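Local coordinates for calcium homeostasis modulator protein 5 (Homo sapiens, PDB 7D60), which oligomerizes into undecameric, cone-shaped large-pore channels of the membrane, whose gating and ion conductance are likely regulated by membrane lipids, at residues S130-I141 with W150-C158; A261-H269 with Y278-D286. One frame throughout, in Å; residues are numbered along the deposited sequence.

Interaction 1 (130-141 with 150-158) and interaction 2 (261-269 with 278-286) sit on opposite sides of the chain's centre, with about 62 Å between their own centres and about 44 Å between their nearest atoms. They follow one another along the chain: the first runs from the end of helix 123-130, through the short helix 138-141, to the loop before helix 168-203, in the region assigned as extracellular; the second opens beyond the long helix 209-246, in the part assigned to the cytoplasm. Neither contact shares a helix with the other. Interaction 1 is touched by no other protein chain, whereas interaction 2 lies within reach of two further subunits, so the first is packing within one subunit, while the second takes part in the contacts between subunits.

Interaction 1 (S130-I141 with W150-C158); sequences SGTRSSGLLELI and WEELHKVSC
R133 on the W150 carbonyl and the leucines beside it make a polar clamp and apolar packing between a loop with the short helix 138-141 and the loop that follows it, in the region assigned as extracellular. R133 suits its place by length: bent at chi2 and chi3, its chain brings the guanidinium end-on to W150 O, which takes NH2 at 2.6 Å and NH1 at 3.0 Å. The oxygen lies in the guanidinium plane, and the NH2 bond is the straighter (154° at the hydrogen). L138 CD2 lies over one face of this flat group and also meets the W150 indole at CD1. The other branch of L138 reaches L153, CD1 to CD2 at 3.7 Å, the two side chains lying alongside and running opposite ways. With CG anti to the backbone N (chi1 180°), L153 lays its CD2 against both L138 and S130 O. S130 CB packs on H154 CA at 3.8 Å, while its OG turns to E126 O. I141, which touches L153 more loosely, continues the apolar patch onto L171 and L175 of helix 168-203. The whole is a mostly irregular linker between helices 123-130 and 168-203, tied by the C43-C158 disulfide and held across by R133.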
ATOM      1  N   SER A 130     -17.401  41.218 -35.127  1.00 51.34           N
ATOM      2  CA  SER A 130     -17.310  40.894 -36.547  1.00 51.34           C
ATOM      3  C   SER A 130     -18.534  41.377 -37.315  1.00 51.34           C
ATOM      4  O   SER A 130     -18.407  41.941 -38.406  1.00 51.34           O
ATOM      5  CB  SER A 130     -17.140  39.391 -36.730  1.00 51.34           C
ATOM      6  OG  SER A 130     -16.083  38.901 -35.937  1.00 51.34           O
ATOM      7  N   GLY A 131     -19.723  41.173 -36.765  1.00 54.68           N
ATOM      8  CA  GLY A 131     -20.924  41.595 -37.449  1.00 54.68           C
ATOM      9  C   GLY A 131     -21.411  42.968 -37.047  1.00 54.68           C
ATOM     10  O   GLY A 131     -22.585  43.127 -36.706  1.00 54.68           O
ATOM     11  N   THR A 132     -20.542  43.976 -37.104  1.00 64.78           N
ATOM     12  CA  THR A 132     -20.909  45.277 -36.551  1.00 64.78           C
ATOM     13  C   THR A 132     -21.761  46.111 -37.510  1.00 64.78           C
ATOM     14  O   THR A 132     -22.748  46.713 -37.072  1.00 64.78           O
ATOM     15  CB  THR A 132     -19.655  46.033 -36.089  1.00 64.78           C
ATOM     16  OG1 THR A 132     -20.013  47.354 -35.667  1.00 64.78           O
ATOM     17  CG2 THR A 132     -18.561  46.081 -37.145  1.00 64.78           C
ATOM     18  N   ARG A 133     -21.404  46.150 -38.804  1.00 73.44           N
ATOM     19  CA  ARG A 133     -22.157  46.837 -39.869  1.00 73.44           C
ATOM     20  C   ARG A 133     -22.386  48.322 -39.581  1.00 73.44           C
ATOM     21  O   ARG A 133     -23.458  48.867 -39.842  1.00 73.44           O
ATOM     22  CB  ARG A 133     -23.492  46.138 -40.153  1.00 73.44           C
ATOM     23  CG  ARG A 133     -23.379  44.800 -40.849  1.00 73.44           C
ATOM     24  CD  ARG A 133     -22.814  44.953 -42.245  1.00 73.44           C
ATOM     25  NE  ARG A 133     -21.416  44.546 -42.303  1.00 73.44           N
ATOM     26  CZ  ARG A 133     -20.574  44.890 -43.269  1.00 73.44           C
ATOM     27  NH1 ARG A 133     -20.982  45.660 -44.268  1.00 73.44           N
ATOM     28  NH2 ARG A 133     -19.320  44.468 -43.230  1.00 73.44           N
ATOM     29  N   SER A 134     -21.369  48.981 -39.043  1.00 77.15           N
ATOM     30  CA  SER A 134     -21.466  50.390 -38.696  1.00 77.15           C
ATOM     31  C   SER A 134     -20.509  51.207 -39.554  1.00 77.15           C
ATOM     32  O   SER A 134     -19.500  50.698 -40.048  1.00 77.15           O
ATOM     33  CB  SER A 134     -21.169  50.613 -37.210  1.00 77.15           C
ATOM     34  OG  SER A 134     -20.971  51.986 -36.931  1.00 77.15           O
ATOM     35  N   SER A 135     -20.847  52.487 -39.737  1.00 81.65           N
ATOM     36  CA  SER A 135     -20.007  53.380 -40.535  1.00 81.65           C
ATOM     37  C   SER A 135     -18.692  53.663 -39.824  1.00 81.65           C
ATOM     38  O   SER A 135     -17.609  53.397 -40.357  1.00 81.65           O
ATOM     39  CB  SER A 135     -20.756  54.679 -40.831  1.00 81.65           C
ATOM     40  OG  SER A 135     -20.006  55.509 -41.700  1.00 81.65           O
ATOM     41  N   GLY A 136     -18.767  54.189 -38.608  1.00 81.49           N
ATOM     42  CA  GLY A 136     -17.622  54.168 -37.725  1.00 81.49           C
ATOM     43  C   GLY A 136     -17.348  52.761 -37.235  1.00 81.49           C
ATOM     44  O   GLY A 136     -18.136  51.837 -37.452  1.00 81.49           O
ATOM     45  N   LEU A 137     -16.147  52.587 -36.664  1.00 79.84           N
ATOM     46  CA  LEU A 137     -15.646  51.376 -35.999  1.00 79.84           C
ATOM     47  C   LEU A 137     -15.334  50.252 -36.993  1.00 79.84           C
ATOM     48  O   LEU A 137     -14.687  49.263 -36.640  1.00 79.84           O
ATOM     49  CB  LEU A 137     -16.628  50.919 -34.898  1.00 79.84           C
ATOM     50  CG  LEU A 137     -16.530  49.655 -34.042  1.00 79.84           C
ATOM     51  CD1 LEU A 137     -15.283  49.681 -33.175  1.00 79.84           C
ATOM     52  CD2 LEU A 137     -17.784  49.494 -33.198  1.00 79.84           C
ATOM     53  N   LEU A 138     -15.700  50.425 -38.259  1.00 82.58           N
ATOM     54  CA  LEU A 138     -15.359  49.478 -39.307  1.00 82.58           C
ATOM     55  C   LEU A 138     -14.132  49.904 -40.090  1.00 82.58           C
ATOM     56  O   LEU A 138     -13.414  49.048 -40.615  1.00 82.58           O
ATOM     57  CB  LEU A 138     -16.545  49.304 -40.258  1.00 82.58           C
ATOM     58  CG  LEU A 138     -16.647  48.015 -41.065  1.00 82.58           C
ATOM     59  CD1 LEU A 138     -16.437  46.830 -40.169  1.00 82.58           C
ATOM     60  CD2 LEU A 138     -18.011  47.934 -41.713  1.00 82.58           C
ATOM     61  N   GLU A 139     -13.873  51.209 -40.168  1.00 85.25           N
ATOM     62  CA  GLU A 139     -12.624  51.700 -40.727  1.00 85.25           C
ATOM     63  C   GLU A 139     -11.455  51.514 -39.775  1.00 85.25           C
ATOM     64  O   GLU A 139     -10.309  51.462 -40.229  1.00 85.25           O
ATOM     65  CB  GLU A 139     -12.752  53.178 -41.089  1.00 85.25           C
ATOM     66  CG  GLU A 139     -13.983  53.507 -41.905  1.00 85.25           C
ATOM     67  CD  GLU A 139     -14.031  54.963 -42.312  1.00 85.25           C
ATOM     68  OE1 GLU A 139     -12.993  55.647 -42.193  1.00 85.25           O
ATOM     69  OE2 GLU A 139     -15.105  55.423 -42.750  1.00 85.25           O
ATOM     70  N   LEU A 140     -11.714  51.417 -38.471  1.00 83.62           N
ATOM     71  CA  LEU A 140     -10.630  51.223 -37.518  1.00 83.62           C
ATOM     72  C   LEU A 140     -10.122  49.788 -37.534  1.00 83.62           C
ATOM     73  O   LEU A 140      -8.928  49.551 -37.328  1.00 83.62           O
ATOM     74  CB  LEU A 140     -11.086  51.605 -36.112  1.00 83.62           C
ATOM     75  CG  LEU A 140     -11.842  52.921 -35.954  1.00 83.62           C
ATOM     76  CD1 LEU A 140     -12.426  53.008 -34.559  1.00 83.62           C
ATOM     77  CD2 LEU A 140     -10.932  54.100 -36.227  1.00 83.62           C
ATOM     78  N   ILE A 141     -11.005  48.820 -37.770  1.00 79.47           N
ATOM     79  CA  ILE A 141     -10.572  47.430 -37.852  1.00 79.47           C
ATOM     80  C   ILE A 141      -9.916  47.156 -39.195  1.00 79.47           C
ATOM     81  O   ILE A 141      -8.841  46.551 -39.266  1.00 79.47           O
ATOM     82  CB  ILE A 141     -11.756  46.480 -37.600  1.00 79.47           C
ATOM     83  CG1 ILE A 141     -12.472  46.851 -36.306  1.00 79.47           C
ATOM     84  CG2 ILE A 141     -11.278  45.043 -37.537  1.00 79.47           C
ATOM     85  CD1 ILE A 141     -13.752  46.096 -36.093  1.00 79.47           C
ATOM     86  N   TRP A 150     -14.688  45.017 -45.794  1.00 84.94           N
ATOM     87  CA  TRP A 150     -15.924  45.702 -45.449  1.00 84.94           C
ATOM     88  C   TRP A 150     -17.166  44.866 -45.719  1.00 84.94           C
ATOM     89  O   TRP A 150     -18.274  45.337 -45.448  1.00 84.94           O
ATOM     90  CB  TRP A 150     -16.031  47.014 -46.227  1.00 84.94           C
ATOM     91  CG  TRP A 150     -15.266  48.147 -45.633  1.00 84.94           C
ATOM     92  CD1 TRP A 150     -15.774  49.199 -44.931  1.00 84.94           C
ATOM     93  CD2 TRP A 150     -13.852  48.355 -45.699  1.00 84.94           C
ATOM     94  NE1 TRP A 150     -14.766  50.046 -44.552  1.00 84.94           N
ATOM     95  CE2 TRP A 150     -13.574  49.551 -45.010  1.00 84.94           C
ATOM     96  CE3 TRP A 150     -12.793  47.646 -46.272  1.00 84.94           C
ATOM     97  CZ2 TRP A 150     -12.283  50.050 -44.878  1.00 84.94           C
ATOM     98  CZ3 TRP A 150     -11.513  48.143 -46.139  1.00 84.94           C
ATOM     99  CH2 TRP A 150     -11.269  49.334 -45.451  1.00 84.94           C
ATOM    100  N   GLU A 151     -17.017  43.657 -46.256  1.00 82.35           N
ATOM    101  CA  GLU A 151     -18.175  42.852 -46.621  1.00 82.35           C
ATOM    102  C   GLU A 151     -18.106  41.459 -46.015  1.00 82.35           C
ATOM    103  O   GLU A 151     -19.135  40.887 -45.648  1.00 82.35           O
ATOM    104  CB  GLU A 151     -18.296  42.757 -48.142  1.00 82.35           C
ATOM    105  CG  GLU A 151     -19.018  43.928 -48.780  1.00 82.35           C
ATOM    106  CD  GLU A 151     -18.068  45.018 -49.239  1.00 82.35           C
ATOM    107  OE1 GLU A 151     -16.850  44.753 -49.316  1.00 82.35           O
ATOM    108  OE2 GLU A 151     -18.536  46.140 -49.520  1.00 82.35           O
ATOM    109  N   GLU A 152     -16.904  40.901 -45.910  1.00 76.39           N
ATOM    110  CA  GLU A 152     -16.720  39.538 -45.432  1.00 76.39           C
ATOM    111  C   GLU A 152     -15.971  39.498 -44.106  1.00 76.39           C
ATOM    112  O   GLU A 152     -15.214  38.561 -43.847  1.00 76.39           O
ATOM    113  CB  GLU A 152     -15.995  38.697 -46.478  1.00 76.39           C
ATOM    114  CG  GLU A 152     -16.511  38.898 -47.890  1.00 76.39           C
ATOM    115  CD  GLU A 152     -15.728  38.111 -48.922  1.00 76.39           C
ATOM    116  OE1 GLU A 152     -14.731  37.459 -48.548  1.00 76.39           O
ATOM    117  OE2 GLU A 152     -16.113  38.144 -50.109  1.00 76.39           O
ATOM    118  N   LEU A 153     -16.170  40.509 -43.257  1.00 65.54           N
ATOM    119  CA  LEU A 153     -15.524  40.498 -41.950  1.00 65.54           C
ATOM    120  C   LEU A 153     -16.159  39.472 -41.023  1.00 65.54           C
ATOM    121  O   LEU A 153     -15.456  38.840 -40.229  1.00 65.54           O
ATOM    122  CB  LEU A 153     -15.573  41.890 -41.319  1.00 65.54           C
ATOM    123  CG  LEU A 153     -14.943  42.049 -39.929  1.00 65.54           C
ATOM    124  CD1 LEU A 153     -13.503  41.579 -39.917  1.00 65.54           C
ATOM    125  CD2 LEU A 153     -15.035  43.470 -39.441  1.00 65.54           C
ATOM    126  N   HIS A 154     -17.468  39.240 -41.153  1.00 58.47           N
ATOM    127  CA  HIS A 154     -18.168  38.331 -40.254  1.00 58.47           C
ATOM    128  C   HIS A 154     -17.853  36.863 -40.502  1.00 58.47           C
ATOM    129  O   HIS A 154     -18.396  36.017 -39.791  1.00 58.47           O
ATOM    130  CB  HIS A 154     -19.676  38.553 -40.345  1.00 58.47           C
ATOM    131  CG  HIS A 154     -20.237  38.374 -41.719  1.00 58.47           C
ATOM    132  ND1 HIS A 154     -20.537  39.437 -42.542  1.00 58.47           N
ATOM    133  CD2 HIS A 154     -20.575  37.260 -42.408  1.00 58.47           C
ATOM    134  CE1 HIS A 154     -21.023  38.985 -43.682  1.00 58.47           C
ATOM    135  NE2 HIS A 154     -21.057  37.667 -43.627  1.00 58.47           N
ATOM    136  N   LYS A 155     -17.000  36.537 -41.468  1.00 61.22           N
ATOM    137  CA  LYS A 155     -16.572  35.171 -41.702  1.00 61.22           C
ATOM    138  C   LYS A 155     -15.165  34.897 -41.199  1.00 61.22           C
ATOM    139  O   LYS A 155     -14.658  33.796 -41.409  1.00 61.22           O
ATOM    140  CB  LYS A 155     -16.655  34.841 -43.193  1.00 61.22           C
ATOM    141  CG  LYS A 155     -18.028  34.407 -43.647  1.00 61.22           C
ATOM    142  CD  LYS A 155     -18.010  33.964 -45.088  1.00 61.22           C
ATOM    143  CE  LYS A 155     -18.321  35.122 -46.007  1.00 61.22           C
ATOM    144  NZ  LYS A 155     -19.574  35.805 -45.606  1.00 61.22           N
ATOM    145  N   VAL A 156     -14.533  35.857 -40.523  1.00 61.46           N
ATOM    146  CA  VAL A 156     -13.129  35.718 -40.153  1.00 61.46           C
ATOM    147  C   VAL A 156     -12.928  34.722 -39.013  1.00 61.46           C
ATOM    148  O   VAL A 156     -11.821  34.205 -38.837  1.00 61.46           O
ATOM    149  CB  VAL A 156     -12.553  37.111 -39.818  1.00 61.46           C
ATOM    150  CG1 VAL A 156     -12.959  37.568 -38.427  1.00 61.46           C
ATOM    151  CG2 VAL A 156     -11.045  37.144 -39.989  1.00 61.46           C
ATOM    152  N   SER A 157     -13.977  34.402 -38.254  1.00 62.30           N
ATOM    153  CA  SER A 157     -13.830  33.463 -37.149  1.00 62.30           C
ATOM    154  C   SER A 157     -13.816  32.023 -37.640  1.00 62.30           C
ATOM    155  O   SER A 157     -12.957  31.230 -37.241  1.00 62.30           O
ATOM    156  CB  SER A 157     -14.953  33.667 -36.133  1.00 62.30           C
ATOM    157  OG  SER A 157     -14.786  34.878 -35.422  1.00 62.30           O
ATOM    158  N   CYS A 158     -14.754  31.669 -38.521  1.00 67.22           N
ATOM    159  CA  CYS A 158     -14.890  30.308 -39.025  1.00 67.22           C
ATOM    160  C   CYS A 158     -13.812  29.925 -40.030  1.00 67.22           C
ATOM    161  O   CYS A 158     -13.759  28.760 -40.434  1.00 67.22           O
ATOM    162  CB  CYS A 158     -16.258  30.116 -39.694  1.00 67.22           C
ATOM    163  SG  CYS A 158     -17.709  30.728 -38.797  1.00 67.22           S
TER

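Interaction 2 (A261-H269 with Y278-D286); sequences AWEAASELH and YSTLHRVVD
H269 and T280, which give up the most surface here, pack against each other where the chain after helix 259-264 runs past the start of helix 280-287. The imidazole of H269 lies flat over the backbone leading into that helix, with S279 C 3.9 Å above the ring's centre and T280 N over the same face nearer the rim. Holding CG anti to the backbone N (chi1 177°) sends the ring toward this peptide, and a weak hydrogen bond from NE2 to H277 O helps fix its turn. Replacing H269 by an alanine is likely to leave the S279-T280 peptide without its flat cover and H277 O without that weak donor. At T280 a threonine fits because its methyl CG2 packs on A265 O (3.5 Å) and E267 O, while OG1 lies 3.8 Å from A264 O. S279 is the N-cap, its OG accepting from H282 N at 3.0 Å. The third main contributor, A265, is small enough to let the backbones come close, and its CB meets L281 CD1 at 3.8 Å and, more loosely, V284 CG2. At the edge of the contact E267 OE1 and R283 NH2 form a long salt bridge of 3.5 Å, the carboxylate and guanidinium planes 33° apart. Helix 209-246 backs the contact, Y278 setting its ring edge-to-face with F214 and L281 touching E222. Two neighbouring subunits also reach the contact: D286 makes a salt bridge to R240 of one, and E263 a hydrogen bond to S208 of the other, in the part of the undecamer assigned to the cytoplasm.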
ATOM      1  N   ALA A 261     -45.460  43.878  19.995  1.00 30.94           N
ATOM      2  CA  ALA A 261     -44.061  43.753  20.378  1.00 30.94           C
ATOM      3  C   ALA A 261     -43.248  42.986  19.349  1.00 30.94           C
ATOM      4  O   ALA A 261     -42.038  43.196  19.248  1.00 30.94           O
ATOM      5  CB  ALA A 261     -43.945  43.072  21.737  1.00 30.94           C
ATOM      6  N   TRP A 262     -43.883  42.087  18.597  1.00 27.95           N
ATOM      7  CA  TRP A 262     -43.187  41.385  17.524  1.00 27.95           C
ATOM      8  C   TRP A 262     -42.862  42.327  16.375  1.00 27.95           C
ATOM      9  O   TRP A 262     -41.795  42.225  15.765  1.00 27.95           O
ATOM     10  CB  TRP A 262     -44.036  40.230  17.007  1.00 27.95           C
ATOM     11  CG  TRP A 262     -43.955  38.929  17.740  1.00 27.95           C
ATOM     12  CD1 TRP A 262     -44.966  38.313  18.398  1.00 27.95           C
ATOM     13  CD2 TRP A 262     -42.829  38.055  17.834  1.00 27.95           C
ATOM     14  NE1 TRP A 262     -44.542  37.127  18.920  1.00 27.95           N
ATOM     15  CE2 TRP A 262     -43.231  36.942  18.586  1.00 27.95           C
ATOM     16  CE3 TRP A 262     -41.519  38.111  17.367  1.00 27.95           C
ATOM     17  CZ2 TRP A 262     -42.375  35.895  18.879  1.00 27.95           C
ATOM     18  CZ3 TRP A 262     -40.671  37.072  17.664  1.00 27.95           C
ATOM     19  CH2 TRP A 262     -41.101  35.980  18.410  1.00 27.95           C
ATOM     20  N   GLU A 263     -43.777  43.241  16.055  1.00 33.99           N
ATOM     21  CA  GLU A 263     -43.572  44.133  14.921  1.00 33.99           C
ATOM     22  C   GLU A 263     -42.669  45.307  15.266  1.00 33.99           C
ATOM     23  O   GLU A 263     -42.016  45.855  14.375  1.00 33.99           O
ATOM     24  CB  GLU A 263     -44.912  44.651  14.402  1.00 33.99           C
ATOM     25  CG  GLU A 263     -45.875  43.569  13.952  1.00 33.99           C
ATOM     26  CD  GLU A 263     -45.325  42.694  12.837  1.00 33.99           C
ATOM     27  OE1 GLU A 263     -45.247  43.176  11.688  1.00 33.99           O
ATOM     28  OE2 GLU A 263     -44.984  41.519  13.104  1.00 33.99           O
ATOM     29  N   ALA A 264     -42.621  45.711  16.535  1.00 33.18           N
ATOM     30  CA  ALA A 264     -41.749  46.811  16.924  1.00 33.18           C
ATOM     31  C   ALA A 264     -40.292  46.383  16.976  1.00 33.18           C
ATOM     32  O   ALA A 264     -39.400  47.209  16.772  1.00 33.18           O
ATOM     33  CB  ALA A 264     -42.178  47.374  18.274  1.00 33.18           C
ATOM     34  N   ALA A 265     -40.028  45.108  17.233  1.00 30.67           N
ATOM     35  CA  ALA A 265     -38.669  44.596  17.276  1.00 30.67           C
ATOM     36  C   ALA A 265     -38.128  44.220  15.906  1.00 30.67           C
ATOM     37  O   ALA A 265     -37.000  43.727  15.822  1.00 30.67           O
ATOM     38  CB  ALA A 265     -38.595  43.382  18.196  1.00 30.67           C
ATOM     39  N   SER A 266     -38.894  44.437  14.839  1.00 33.96           N
ATOM     40  CA  SER A 266     -38.479  44.096  13.485  1.00 33.96           C
ATOM     41  C   SER A 266     -38.235  45.325  12.621  1.00 33.96           C
ATOM     42  O   SER A 266     -38.156  45.206  11.397  1.00 33.96           O
ATOM     43  CB  SER A 266     -39.517  43.195  12.824  1.00 33.96           C
ATOM     44  OG  SER A 266     -39.403  41.865  13.282  1.00 33.96           O
ATOM     45  N   GLU A 267     -38.107  46.500  13.223  1.00 39.85           N
ATOM     46  CA  GLU A 267     -37.919  47.714  12.452  1.00 39.85           C
ATOM     47  C   GLU A 267     -36.462  47.861  12.020  1.00 39.85           C
ATOM     48  O   GLU A 267     -35.618  46.996  12.258  1.00 39.85           O
ATOM     49  CB  GLU A 267     -38.379  48.923  13.253  1.00 39.85           C
ATOM     50  CG  GLU A 267     -39.872  48.985  13.434  1.00 39.85           C
ATOM     51  CD  GLU A 267     -40.312  50.218  14.180  1.00 39.85           C
ATOM     52  OE1 GLU A 267     -39.454  51.071  14.478  1.00 39.85           O
ATOM     53  OE2 GLU A 267     -41.519  50.338  14.472  1.00 39.85           O
ATOM     54  N   LEU A 268     -36.168  48.983  11.375  1.00 43.16           N
ATOM     55  CA  LEU A 268     -34.845  49.251  10.832  1.00 43.16           C
ATOM     56  C   LEU A 268     -34.058  50.107  11.816  1.00 43.16           C
ATOM     57  O   LEU A 268     -34.571  51.105  12.326  1.00 43.16           O
ATOM     58  CB  LEU A 268     -34.972  49.952   9.481  1.00 43.16           C
ATOM     59  CG  LEU A 268     -33.807  49.830   8.509  1.00 43.16           C
ATOM     60  CD1 LEU A 268     -33.586  48.374   8.147  1.00 43.16           C
ATOM     61  CD2 LEU A 268     -34.099  50.650   7.273  1.00 43.16           C
ATOM     62  N   HIS A 269     -32.813  49.718  12.074  1.00 39.57           N
ATOM     63  CA  HIS A 269     -32.025  50.288  13.159  1.00 39.57           C
ATOM     64  C   HIS A 269     -31.084  51.370  12.649  1.00 39.57           C
ATOM     65  O   HIS A 269     -30.296  51.133  11.730  1.00 39.57           O
ATOM     66  CB  HIS A 269     -31.224  49.197  13.866  1.00 39.57           C
ATOM     67  CG  HIS A 269     -30.340  49.713  14.957  1.00 39.57           C
ATOM     68  ND1 HIS A 269     -30.763  50.641  15.881  1.00 39.57           N
ATOM     69  CD2 HIS A 269     -29.054  49.432  15.268  1.00 39.57           C
ATOM     70  CE1 HIS A 269     -29.777  50.910  16.715  1.00 39.57           C
ATOM     71  NE2 HIS A 269     -28.728  50.189  16.366  1.00 39.57           N
ATOM     72  N   TYR A 278     -27.501  49.150  20.432  1.00 31.13           N
ATOM     73  CA  TYR A 278     -26.757  48.415  19.424  1.00 31.13           C
ATOM     74  C   TYR A 278     -27.631  47.528  18.553  1.00 31.13           C
ATOM     75  O   TYR A 278     -27.112  46.883  17.640  1.00 31.13           O
ATOM     76  CB  TYR A 278     -25.663  47.586  20.093  1.00 31.13           C
ATOM     77  CG  TYR A 278     -24.647  48.438  20.801  1.00 31.13           C
ATOM     78  CD1 TYR A 278     -23.694  49.147  20.087  1.00 31.13           C
ATOM     79  CD2 TYR A 278     -24.654  48.556  22.178  1.00 31.13           C
ATOM     80  CE1 TYR A 278     -22.772  49.938  20.727  1.00 31.13           C
ATOM     81  CE2 TYR A 278     -23.739  49.344  22.824  1.00 31.13           C
ATOM     82  CZ  TYR A 278     -22.802  50.032  22.094  1.00 31.13           C
ATOM     83  OH  TYR A 278     -21.886  50.818  22.741  1.00 31.13           O
ATOM     84  N   SER A 279     -28.934  47.477  18.807  1.00 32.56           N
ATOM     85  CA  SER A 279     -29.883  46.832  17.913  1.00 32.56           C
ATOM     86  C   SER A 279     -31.241  47.466  18.148  1.00 32.56           C
ATOM     87  O   SER A 279     -31.402  48.326  19.013  1.00 32.56           O
ATOM     88  CB  SER A 279     -29.947  45.320  18.127  1.00 32.56           C
ATOM     89  OG  SER A 279     -30.331  45.003  19.446  1.00 32.56           O
ATOM     90  N   THR A 280     -32.220  47.039  17.358  1.00 33.36           N
ATOM     91  CA  THR A 280     -33.585  47.486  17.583  1.00 33.36           C
ATOM     92  C   THR A 280     -34.294  46.653  18.639  1.00 33.36           C
ATOM     93  O   THR A 280     -35.323  47.085  19.162  1.00 33.36           O
ATOM     94  CB  THR A 280     -34.374  47.467  16.276  1.00 33.36           C
ATOM     95  OG1 THR A 280     -35.715  47.897  16.521  1.00 33.36           O
ATOM     96  CG2 THR A 280     -34.388  46.087  15.686  1.00 33.36           C
ATOM     97  N   LEU A 281     -33.763  45.478  18.967  1.00 34.27           N
ATOM     98  CA  LEU A 281     -34.251  44.724  20.110  1.00 34.27           C
ATOM     99  C   LEU A 281     -33.702  45.272  21.417  1.00 34.27           C
ATOM    100  O   LEU A 281     -34.370  45.185  22.447  1.00 34.27           O
ATOM    101  CB  LEU A 281     -33.878  43.254  19.956  1.00 34.27           C
ATOM    102  CG  LEU A 281     -34.549  42.251  20.880  1.00 34.27           C
ATOM    103  CD1 LEU A 281     -36.038  42.412  20.809  1.00 34.27           C
ATOM    104  CD2 LEU A 281     -34.160  40.861  20.469  1.00 34.27           C
ATOM    105  N   HIS A 282     -32.493  45.829  21.392  1.00 33.52           N
ATOM    106  CA  HIS A 282     -31.959  46.547  22.543  1.00 33.52           C
ATOM    107  C   HIS A 282     -32.767  47.806  22.824  1.00 33.52           C
ATOM    108  O   HIS A 282     -32.941  48.195  23.982  1.00 33.52           O
ATOM    109  CB  HIS A 282     -30.489  46.879  22.280  1.00 33.52           C
ATOM    110  CG  HIS A 282     -29.750  47.442  23.454  1.00 33.52           C
ATOM    111  ND1 HIS A 282     -28.497  47.996  23.334  1.00 33.52           N
ATOM    112  CD2 HIS A 282     -30.068  47.521  24.766  1.00 33.52           C
ATOM    113  CE1 HIS A 282     -28.080  48.405  24.517  1.00 33.52           C
ATOM    114  NE2 HIS A 282     -29.017  48.131  25.403  1.00 33.52           N
ATOM    115  N   ARG A 283     -33.297  48.440  21.783  1.00 37.15           N
ATOM    116  CA  ARG A 283     -33.982  49.711  21.964  1.00 37.15           C
ATOM    117  C   ARG A 283     -35.380  49.535  22.543  1.00 37.15           C
ATOM    118  O   ARG A 283     -35.800  50.328  23.385  1.00 37.15           O
ATOM    119  CB  ARG A 283     -34.040  50.464  20.640  1.00 37.15           C
ATOM    120  CG  ARG A 283     -34.587  51.864  20.750  1.00 37.15           C
ATOM    121  CD  ARG A 283     -34.890  52.436  19.393  1.00 37.15           C
ATOM    122  NE  ARG A 283     -35.824  51.591  18.661  1.00 37.15           N
ATOM    123  CZ  ARG A 283     -37.032  51.977  18.271  1.00 37.15           C
ATOM    124  NH1 ARG A 283     -37.455  53.203  18.541  1.00 37.15           N
ATOM    125  NH2 ARG A 283     -37.815  51.137  17.609  1.00 37.15           N
ATOM    126  N   VAL A 284     -36.116  48.506  22.121  1.00 38.43           N
ATOM    127  CA  VAL A 284     -37.473  48.328  22.633  1.00 38.43           C
ATOM    128  C   VAL A 284     -37.493  47.731  24.033  1.00 38.43           C
ATOM    129  O   VAL A 284     -38.519  47.820  24.715  1.00 38.43           O
ATOM    130  CB  VAL A 284     -38.326  47.466  21.685  1.00 38.43           C
ATOM    131  CG1 VAL A 284     -38.338  48.065  20.303  1.00 38.43           C
ATOM    132  CG2 VAL A 284     -37.824  46.044  21.641  1.00 38.43           C
ATOM    133  N   VAL A 285     -36.393  47.132  24.485  1.00 38.79           N
ATOM    134  CA  VAL A 285     -36.310  46.656  25.860  1.00 38.79           C
ATOM    135  C   VAL A 285     -35.989  47.804  26.808  1.00 38.79           C
ATOM    136  O   VAL A 285     -36.613  47.944  27.864  1.00 38.79           O
ATOM    137  CB  VAL A 285     -35.281  45.516  25.950  1.00 38.79           C
ATOM    138  CG1 VAL A 285     -34.958  45.178  27.381  1.00 38.79           C
ATOM    139  CG2 VAL A 285     -35.822  44.293  25.265  1.00 38.79           C
ATOM    140  N   ASP A 286     -35.046  48.665  26.429  1.00 43.51           N
ATOM    141  CA  ASP A 286     -34.641  49.763  27.298  1.00 43.51           C
ATOM    142  C   ASP A 286     -35.687  50.865  27.361  1.00 43.51           C
ATOM    143  O   ASP A 286     -35.814  51.536  28.389  1.00 43.51           O
ATOM    144  CB  ASP A 286     -33.313  50.341  26.821  1.00 43.51           C
ATOM    145  CG  ASP A 286     -32.126  49.562  27.330  1.00 43.51           C
ATOM    146  OD1 ASP A 286     -32.312  48.703  28.214  1.00 43.51           O
ATOM    147  OD2 ASP A 286     -31.005  49.804  26.844  1.00 43.51           O
TER